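Long-range contact in peptidase M14 domain-containing protein (Shewanella amazonensis, PDB 2QVP), which is probably a zinc-dependent metallocarboxypeptidase-like hydrolase of the peptidase M14 family, its substrate not established: residues 129-134 against 225-230. Residues are numbered along the deposited sequence; the frame is centred on the assembly and turned at random.
Sequences GFFIEN and FDTSFE. With GOL (glycerol), chain F.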
loop_
_atom_site.group_PDB
_atom_site.type_symbol
_atom_site.label_atom_id
_atom_site.label_comp_id
_atom_site.label_asym_id
_atom_site.label_seq_id
_atom_site.Cartn_x
_atom_site.Cartn_y
_atom_site.Cartn_z
ATOM N N GLY A 129 6.006 -6.507 12.764
ATOM C CA GLY A 129 7.296 -6.317 13.411
ATOM C C GLY A 129 7.996 -5.013 13.122
ATOM O O GLY A 129 9.213 -4.991 12.989
ATOM N N PHE A 130 7.246 -3.926 13.051
ATOM C CA PHE A 130 7.815 -2.583 12.851
ATOM C C PHE A 130 7.645 -1.847 14.163
ATOM O O PHE A 130 6.519 -1.575 14.569
ATOM C CB PHE A 130 7.084 -1.845 11.738
ATOM C CG PHE A 130 7.276 -2.454 10.385
ATOM C CD1 PHE A 130 8.386 -2.108 9.619
ATOM C CD2 PHE A 130 6.358 -3.378 9.871
ATOM C CE1 PHE A 130 8.580 -2.662 8.361
ATOM C CE2 PHE A 130 6.553 -3.948 8.632
ATOM C CZ PHE A 130 7.672 -3.580 7.863
ATOM N N PHE A 131 8.756 -1.503 14.811
ATOM C CA PHE A 131 8.715 -0.908 16.129
ATOM C C PHE A 131 9.392 0.440 16.143
ATOM O O PHE A 131 10.229 0.751 15.291
ATOM C CB PHE A 131 9.395 -1.813 17.171
ATOM C CG PHE A 131 8.877 -3.179 17.179
ATOM C CD1 PHE A 131 7.758 -3.508 17.959
ATOM C CD2 PHE A 131 9.458 -4.152 16.364
ATOM C CE1 PHE A 131 7.243 -4.787 17.924
ATOM C CE2 PHE A 131 8.966 -5.441 16.352
ATOM C CZ PHE A 131 7.844 -5.759 17.120
ATOM N N ILE A 132 8.953 1.256 17.092
ATOM C CA ILE A 132 9.530 2.541 17.342
ATOM C C ILE A 132 9.612 2.546 18.875
ATOM O O ILE A 132 8.589 2.364 19.560
ATOM C CB ILE A 132 8.747 3.731 16.586
ATOM C CG1 ILE A 132 9.535 5.037 16.677
ATOM C CG2 ILE A 132 7.342 3.967 17.106
ATOM C CD1 ILE A 132 9.185 5.994 15.580
ATOM N N GLU A 133 10.839 2.657 19.393
ATOM C CA GLU A 133 11.141 2.628 20.834
ATOM C C GLU A 133 11.874 3.901 21.217
ATOM O O GLU A 133 13.011 4.119 20.769
ATOM C CB GLU A 133 12.009 1.419 21.196
ATOM C CG GLU A 133 11.412 0.079 20.855
ATOM C CD GLU A 133 10.067 -0.147 21.516
ATOM O OE1 GLU A 133 9.918 0.278 22.664
ATOM O OE2 GLU A 133 9.171 -0.746 20.881
ATOM N N ASN A 134 11.214 4.730 22.028
ATOM C CA ASN A 134 11.738 6.027 22.478
ATOM C C ASN A 134 12.292 6.860 21.309
ATOM O O ASN A 134 13.415 7.345 21.358
ATOM C CB ASN A 134 12.766 5.800 23.560
ATOM C CG ASN A 134 12.201 4.976 24.715
ATOM O OD1 ASN A 134 11.176 5.326 25.287
ATOM N ND2 ASN A 134 12.872 3.887 25.053
ATOM N N PHE A 225 -3.916 0.337 16.382
ATOM C CA PHE A 225 -2.465 0.182 16.284
ATOM C C PHE A 225 -1.954 -1.201 16.673
ATOM O O PHE A 225 -2.414 -1.798 17.634
ATOM C CB PHE A 225 -1.756 1.225 17.130
ATOM C CG PHE A 225 -1.911 2.601 16.614
ATOM C CD1 PHE A 225 -3.025 3.348 16.937
ATOM C CD2 PHE A 225 -0.944 3.164 15.812
ATOM C CE1 PHE A 225 -3.179 4.629 16.464
ATOM C CE2 PHE A 225 -1.078 4.460 15.353
ATOM C CZ PHE A 225 -2.196 5.190 15.682
ATOM N N ASP A 226 -1.016 -1.702 15.878
ATOM C CA ASP A 226 -0.328 -2.964 16.127
ATOM C C ASP A 226 1.111 -2.717 15.653
ATOM O O ASP A 226 1.552 -1.586 15.711
ATOM C CB ASP A 226 -1.062 -4.124 15.444
ATOM C CG ASP A 226 -1.240 -3.922 13.965
ATOM O OD1 ASP A 226 -0.640 -2.974 13.380
ATOM O OD2 ASP A 226 -2.017 -4.717 13.386
ATOM N N THR A 227 1.835 -3.723 15.177
ATOM C CA THR A 227 3.213 -3.549 14.681
ATOM C C THR A 227 3.262 -3.560 13.145
ATOM O O THR A 227 4.305 -3.834 12.545
ATOM C CB THR A 227 4.122 -4.585 15.312
ATOM O OG1 THR A 227 3.794 -5.886 14.813
ATOM C CG2 THR A 227 3.983 -4.523 16.863
ATOM N N SER A 228 2.138 -3.202 12.503
ATOM C CA SER A 228 2.068 -3.082 11.040
ATOM C C SER A 228 2.887 -1.908 10.566
ATOM O O SER A 228 3.204 -0.974 11.340
ATOM C CB SER A 228 0.622 -2.958 10.526
ATOM O OG SER A 228 0.029 -1.741 10.935
ATOM N N PHE A 229 3.250 -1.962 9.275
ATOM C CA PHE A 229 4.019 -0.890 8.645
ATOM C C PHE A 229 3.309 0.496 8.793
ATOM O O PHE A 229 3.927 1.502 9.175
ATOM C CB PHE A 229 4.348 -1.271 7.182
ATOM C CG PHE A 229 5.147 -0.249 6.432
ATOM C CD1 PHE A 229 6.484 0.004 6.767
ATOM C CD2 PHE A 229 4.585 0.438 5.356
ATOM C CE1 PHE A 229 7.230 0.921 6.053
ATOM C CE2 PHE A 229 5.329 1.342 4.622
ATOM C CZ PHE A 229 6.653 1.603 4.973
ATOM N N GLU A 230 2.014 0.521 8.525
ATOM C CA GLU A 230 1.191 1.760 8.631
ATOM C C GLU A 230 1.040 2.268 10.077
ATOM O O GLU A 230 1.027 3.467 10.292
ATOM C CB GLU A 230 -0.194 1.619 7.913
ATOM C CG GLU A 230 -1.210 0.591 8.435
ATOM C CD GLU A 230 -0.946 -0.877 8.015
ATOM O OE1 GLU A 230 0.107 -1.188 7.398
ATOM O OE2 GLU A 230 -1.797 -1.736 8.338
HETATM C C1 GOL F . 5.062 0.680 18.005
HETATM O O1 GOL F . 6.321 0.283 18.516
HETATM C C2 GOL F . 4.813 0.221 16.557
HETATM O O2 GOL F . 5.759 0.793 15.660
HETATM C C3 GOL F . 3.461 0.686 16.009
HETATM O O3 GOL F . 2.355 0.515 16.900
#
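The N-terminal end of helix 229-235, with the Asx turn before it, meets residues 129-131, on the segment that carries the strand 131-133. T227 bonds to the other segment twice, once through its side chain and once through its backbone. Its OG1 accepts the N-H of G129 at 3.1 Å in a nearly straight bond and is also bonded to NE of R128. Its carbonyl O takes the N-H of F130 at 3.0 Å, in the carbonyl plane on a lone pair. The same O lies at the edge of the F130 ring. CG2 of T227 reaches CE1 of F131 at 3.4 Å. F229, with CG anti to the backbone N (chi1 -180°), turns its ring edge to the face of F130 in a T-shaped pair, centroids 5.3 Å apart. CB of F229 also sits over that face in a CH-pi contact. An alanine at F130 would remove the ring and with it both contacts, and would probably leave F229, L151 and F232 less tightly packed. In the turn, OD1 of D226 accepts from both N and OG of S228, the N-cap residue: from OG on its syn lone pair, from N above the carboxylate plane. A glycerol, probably from the crystallisation liquor, spans the two segments: its O2 donates to O of F130 and its O3 to O of D226. The arrangement is an Asx turn leading into an N-capped helix, here docked against residues 129-131 within the M14-type catalytic domain.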